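Local coordinates for protein large component of pyocin AP41 (Pseudomonas aeruginosa, PDB 4UHQ) that acts as a bacteriocin whose C-terminal DNase domain, the part present here, probably cuts DNA as an HNH-type endonuclease and holds a nickel ion, at residues I96-P101 against I111-I116; S31-Q36 against M54-D59. All blocks are in the same frame, centred on the assembly; numbering follows the deposited sequence.

Contact 1 of 2, residues I96-P101 against I111-I116; sequences IHHVVP and IDNLVI. With NI (nickel (II) ion), chain E.
H97 and V115 form the hydrogen-bonded pair of two antiparallel strands, H97 N giving to V115 O at 2.9 Å and V115 N to H97 O at 3.0 Å, while I96–I116 and H98–L114 flank it as non-hydrogen-bonded pairs. Next along, V99 N donates to N113 O from well above the carbonyl plane. The N113 side chain then grips V100 twice: OD1 takes V100 N (2.9 Å), and ND2 gives to a lone pair of V100 O (3.1 Å), both nearly straight. CG of N113 anti to its backbone N (chi1 -164°) sends the amide across to V100; ND2 also gives to A107 O. These bonds hold the turn after strand 95-98, consistent with N113 being the HNH asparagine. L114 CD2 lies over the H98 ring, 3.8 Å from its centroid, a CH-pi contact; H98 NE2 gives to L108 O. On the other sheet face V115 CG2 meets the H97 ring edge at CD2 (3.5 Å), and H97 ND1 binds nickel at 2.1 Å. H122 and H126 of helix 119-132 complete the histidine ligands of this ββα-metal motif; I96, L114 and I116 pack on helix 45-57, and strand 27-28 flanks 114-117.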
loop_
_atom_site.group_PDB
_atom_site.type_symbol
_atom_site.label_atom_id
_atom_site.label_comp_id
_atom_site.label_asym_id
_atom_site.label_seq_id
_atom_site.Cartn_x
_atom_site.Cartn_y
_atom_site.Cartn_z
ATOM N N ILE A 96 1.267 -0.827 -3.306
ATOM C CA ILE A 96 2.068 -0.507 -2.139
ATOM C C ILE A 96 3.435 -0.037 -2.643
ATOM O O ILE A 96 4.142 -0.808 -3.311
ATOM C CB ILE A 96 2.215 -1.737 -1.248
ATOM C CG1 ILE A 96 0.855 -2.288 -0.842
ATOM C CG2 ILE A 96 3.036 -1.335 0.012
ATOM C CD1 ILE A 96 0.967 -3.675 -0.184
ATOM N N HIS A 97 3.742 1.238 -2.442
ATOM C CA HIS A 97 5.018 1.800 -2.906
ATOM C C HIS A 97 5.988 1.955 -1.744
ATOM O O HIS A 97 5.621 2.329 -0.619
ATOM C CB HIS A 97 4.728 3.152 -3.599
ATOM C CG HIS A 97 5.883 4.123 -3.679
ATOM N ND1 HIS A 97 6.973 3.986 -4.538
ATOM C CD2 HIS A 97 6.046 5.325 -3.064
ATOM C CE1 HIS A 97 7.763 5.037 -4.407
ATOM N NE2 HIS A 97 7.226 5.863 -3.514
ATOM N N HIS A 98 7.242 1.619 -2.023
ATOM C CA HIS A 98 8.318 1.821 -1.067
ATOM C C HIS A 98 8.824 3.255 -1.188
ATOM O O HIS A 98 9.362 3.664 -2.209
ATOM C CB HIS A 98 9.447 0.799 -1.336
ATOM C CG HIS A 98 9.043 -0.595 -0.962
ATOM N ND1 HIS A 98 8.380 -1.451 -1.825
ATOM C CD2 HIS A 98 9.206 -1.265 0.205
ATOM C CE1 HIS A 98 8.119 -2.589 -1.177
ATOM N NE2 HIS A 98 8.608 -2.499 0.053
ATOM N N VAL A 99 8.613 4.028 -0.125
ATOM C CA VAL A 99 8.853 5.468 -0.111
ATOM C C VAL A 99 10.304 5.784 -0.446
ATOM O O VAL A 99 10.575 6.639 -1.294
ATOM C CB VAL A 99 8.482 6.048 1.259
ATOM C CG1 VAL A 99 8.808 7.514 1.339
ATOM C CG2 VAL A 99 6.969 5.893 1.504
ATOM N N VAL A 100 11.229 5.112 0.243
ATOM C CA VAL A 100 12.620 5.017 -0.234
ATOM C C VAL A 100 12.634 3.751 -1.082
ATOM O O VAL A 100 12.390 2.643 -0.591
ATOM C CB VAL A 100 13.607 4.879 0.917
ATOM C CG1 VAL A 100 15.035 4.727 0.339
ATOM C CG2 VAL A 100 13.502 6.087 1.838
ATOM N N PRO A 101 12.808 3.900 -2.384
ATOM C CA PRO A 101 12.709 2.717 -3.226
ATOM C C PRO A 101 13.701 1.611 -2.885
ATOM O O PRO A 101 14.787 1.845 -2.353
ATOM C CB PRO A 101 12.989 3.261 -4.627
ATOM C CG PRO A 101 12.451 4.685 -4.532
ATOM C CD PRO A 101 12.891 5.146 -3.177
ATOM N N ILE A 111 7.007 -1.234 7.396
ATOM C CA ILE A 111 5.721 -0.629 7.119
ATOM C C ILE A 111 5.803 0.912 7.121
ATOM O O ILE A 111 5.021 1.581 6.403
ATOM C CB ILE A 111 4.703 -1.142 8.154
ATOM C CG1 ILE A 111 4.484 -2.669 7.976
ATOM C CG2 ILE A 111 3.389 -0.342 8.067
ATOM C CD1 ILE A 111 3.993 -3.389 9.264
ATOM N N ASP A 112 6.759 1.487 7.867
ATOM C CA ASP A 112 6.946 2.932 7.812
ATOM C C ASP A 112 7.646 3.411 6.519
ATOM O O ASP A 112 7.670 4.618 6.244
ATOM C CB ASP A 112 7.710 3.401 9.070
ATOM C CG ASP A 112 6.894 3.179 10.325
ATOM O OD1 ASP A 112 5.681 3.425 10.244
ATOM O OD2 ASP A 112 7.454 2.729 11.341
ATOM N N ASN A 113 8.124 2.472 5.710
ATOM C CA ASN A 113 8.599 2.757 4.371
ATOM C C ASN A 113 7.565 2.472 3.300
ATOM O O ASN A 113 7.890 2.404 2.111
ATOM C CB ASN A 113 9.844 1.922 4.062
ATOM C CG ASN A 113 10.591 2.447 2.852
ATOM O OD1 ASN A 113 10.671 3.652 2.660
ATOM N ND2 ASN A 113 11.117 1.551 2.032
ATOM N N LEU A 114 6.311 2.310 3.705
ATOM C CA LEU A 114 5.253 1.983 2.704
ATOM C C LEU A 114 4.195 3.072 2.637
ATOM O O LEU A 114 3.837 3.659 3.679
ATOM C CB LEU A 114 4.526 0.677 3.050
ATOM C CG LEU A 114 5.456 -0.487 3.262
ATOM C CD1 LEU A 114 4.644 -1.730 3.618
ATOM C CD2 LEU A 114 6.346 -0.761 2.056
ATOM N N VAL A 115 3.714 3.323 1.425
ATOM C CA VAL A 115 2.468 4.088 1.259
ATOM C C VAL A 115 1.584 3.358 0.282
ATOM O O VAL A 115 2.045 2.480 -0.475
ATOM C CB VAL A 115 2.713 5.525 0.752
ATOM C CG1 VAL A 115 3.395 6.369 1.818
ATOM C CG2 VAL A 115 3.559 5.501 -0.576
ATOM N N ILE A 116 0.288 3.703 0.271
ATOM C CA ILE A 116 -0.583 3.230 -0.803
ATOM C C ILE A 116 -0.770 4.348 -1.809
ATOM O O ILE A 116 -0.934 5.513 -1.424
ATOM C CB ILE A 116 -1.978 2.784 -0.310
ATOM C CG1 ILE A 116 -1.868 1.735 0.797
ATOM C CG2 ILE A 116 -2.798 2.226 -1.479
ATOM C CD1 ILE A 116 -0.997 0.495 0.447
HETATM NI NI NI E . 7.652 2.523 -5.864
HETATM O O HOH W 1 9.501 2.693 -4.764
#

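Contact 2 of 2, residues S31-Q36 against M54-D59; sequences SQIADQ and MAVSKD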
loop_
_atom_site.group_PDB
_atom_site.type_symbol
_atom_site.label_atom_id
_atom_site.label_comp_id
_atom_site.label_asym_id
_atom_site.label_seq_id
_atom_site.Cartn_x
_atom_site.Cartn_y
_atom_site.Cartn_z
ATOM N N SER A 31 -2.145 2.586 11.564
ATOM C CA SER A 31 -1.463 1.849 12.582
ATOM C C SER A 31 -2.155 0.528 12.925
ATOM O O SER A 31 -1.479 -0.455 13.273
ATOM C CB SER A 31 -1.301 2.721 13.847
ATOM O OG SER A 31 -2.577 3.056 14.433
ATOM N N GLN A 32 -3.482 0.453 12.816
ATOM C CA GLN A 32 -4.115 -0.798 13.214
ATOM C C GLN A 32 -3.887 -1.904 12.195
ATOM O O GLN A 32 -4.058 -3.083 12.504
ATOM C CB GLN A 32 -5.626 -0.612 13.468
ATOM C CG GLN A 32 -6.452 -0.321 12.222
ATOM C CD GLN A 32 -6.496 1.155 11.818
ATOM O OE1 GLN A 32 -5.642 1.969 12.255
ATOM N NE2 GLN A 32 -7.506 1.520 10.992
ATOM N N ILE A 33 -3.523 -1.518 10.969
ATOM C CA ILE A 33 -3.145 -2.488 9.942
ATOM C C ILE A 33 -1.697 -2.895 10.226
ATOM O O ILE A 33 -1.379 -4.086 10.246
ATOM C CB ILE A 33 -3.238 -1.868 8.531
ATOM C CG1 ILE A 33 -4.691 -1.447 8.217
ATOM C CG2 ILE A 33 -2.739 -2.862 7.476
ATOM C CD1 ILE A 33 -5.654 -2.537 8.432
ATOM N N ALA A 34 -0.846 -1.909 10.502
ATOM C CA ALA A 34 0.548 -2.246 10.870
ATOM C C ALA A 34 0.586 -3.216 12.054
ATOM O O ALA A 34 1.418 -4.122 12.091
ATOM C CB ALA A 34 1.341 -0.992 11.199
ATOM N N ASP A 35 -0.312 -3.029 13.024
ATOM C CA ASP A 35 -0.298 -3.877 14.213
ATOM C C ASP A 35 -0.542 -5.348 13.893
ATOM O O ASP A 35 -0.130 -6.218 14.670
ATOM C CB ASP A 35 -1.364 -3.418 15.221
ATOM C CG ASP A 35 -1.039 -2.065 15.894
ATOM O OD1 ASP A 35 0.137 -1.653 15.916
ATOM O OD2 ASP A 35 -2.014 -1.432 16.370
ATOM N N GLN A 36 -1.253 -5.632 12.778
ATOM C CA GLN A 36 -1.546 -7.007 12.405
ATOM C C GLN A 36 -0.405 -7.671 11.632
ATOM O O GLN A 36 -0.459 -8.878 11.402
ATOM C CB GLN A 36 -2.782 -7.088 11.508
ATOM C CG GLN A 36 -4.045 -6.626 12.096
ATOM C CD GLN A 36 -5.137 -6.678 11.048
ATOM O OE1 GLN A 36 -5.599 -7.758 10.628
ATOM N NE2 GLN A 36 -5.572 -5.492 10.615
ATOM N N MET A 54 -5.454 -8.723 3.387
ATOM C CA MET A 54 -6.334 -9.457 4.337
ATOM C C MET A 54 -6.472 -8.695 5.660
ATOM O O MET A 54 -7.567 -8.678 6.246
ATOM C CB MET A 54 -5.785 -10.846 4.582
ATOM C CG MET A 54 -5.659 -11.606 3.302
ATOM S SD MET A 54 -6.260 -13.245 3.607
ATOM C CE MET A 54 -7.808 -12.803 4.488
ATOM N N ALA A 55 -5.400 -8.057 6.132
ATOM C CA ALA A 55 -5.504 -7.241 7.346
ATOM C C ALA A 55 -6.472 -6.083 7.142
ATOM O O ALA A 55 -7.284 -5.787 8.030
ATOM C CB ALA A 55 -4.123 -6.701 7.760
ATOM N N VAL A 56 -6.401 -5.442 5.984
ATOM C CA VAL A 56 -7.381 -4.395 5.651
ATOM C C VAL A 56 -8.788 -4.951 5.752
ATOM O O VAL A 56 -9.708 -4.318 6.280
ATOM C CB VAL A 56 -7.096 -3.831 4.257
ATOM C CG1 VAL A 56 -8.226 -2.924 3.730
ATOM C CG2 VAL A 56 -5.756 -3.048 4.292
ATOM N N SER A 57 -8.991 -6.132 5.197
ATOM C CA SER A 57 -10.340 -6.729 5.167
ATOM C C SER A 57 -10.922 -6.986 6.551
ATOM O O SER A 57 -12.160 -7.061 6.695
ATOM C CB SER A 57 -10.292 -8.034 4.338
ATOM O OG SER A 57 -9.883 -9.165 5.137
ATOM N N LYS A 58 -10.055 -7.134 7.557
ATOM C CA LYS A 58 -10.504 -7.431 8.900
ATOM C C LYS A 58 -10.683 -6.178 9.737
ATOM O O LYS A 58 -11.076 -6.285 10.904
ATOM C CB LYS A 58 -9.512 -8.382 9.574
ATOM C CG LYS A 58 -9.500 -9.768 8.961
ATOM C CD LYS A 58 -8.282 -10.571 9.406
ATOM C CE LYS A 58 -8.271 -11.954 8.766
ATOM N NZ LYS A 58 -7.063 -12.732 9.188
ATOM N N ASP A 59 -10.430 -5.008 9.150
ATOM C CA ASP A 59 -10.552 -3.769 9.916
ATOM C C ASP A 59 -11.730 -2.905 9.476
ATOM O O ASP A 59 -11.735 -2.406 8.366
ATOM C CB ASP A 59 -9.289 -2.920 9.775
ATOM C CG ASP A 59 -9.352 -1.685 10.636
ATOM O OD1 ASP A 59 -9.409 -1.851 11.851
ATOM O OD2 ASP A 59 -9.388 -0.555 10.112
#
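A55 O takes two donors, Q36 NE2 from the facing helix at 3.1 Å and K58 N from three residues on in its own segment, and they come from opposite faces of the carbonyl plane. Both serve a carbonyl at the C-terminal end of helix 45-57. The Q36 chain runs out extended beyond CG (chi2 176°) and lays its amide against the methyl of A55, with OE1 and NE2 each 3.4 Å from A55 CB. NE2 also has a weak bond back to Q32 O, one turn earlier.

The second polar link is Q32 NE2 to D59 OD2, 2.9 Å long and almost straight at 177°. OD2 lies in the plane of the Q32 amide, yet NE2 meets it from above the carboxylate plane. The bend of Q32 at chi2 (-85°) turns the amide to D59, and CG comes 3.3 Å from D59 OD1. Between the two amides I33 packs with carbon, CG2 4.1 Å from A55 CB and CD1 4.2 Å from V56 CG2, with CD1 also near D59 CB.

D59 is the N-cap of helix 60-63, its OD2 also accepting A62 N. One carboxylate oxygen thus ties helix 31-37 to the start of helix 60-63, and the nearby helix N-terminus would be expected to favour its charged form.

Overall arrangement
Contact 2 closes before contact 1 opens along the chain, and their centres lie about 16 Å apart. They touch directly where I111 CG2 packs on A34 CB at 3.8 Å, A34 being on a different side of helix 31-37 from the residues that meet 54-59. Helix 45-57 makes a second link: its C-terminal end supplies one side of contact 2, while W45, F48 and F52 earlier in it cover the I96, L114 and I116 side of contact 1. W17 touches both V56 and I116. The nickel belongs to contact 1 alone; NI is 18.5 Å from A34 CB, so contact 2 is packing of the helical part of the DNase domain, remote from the metal site.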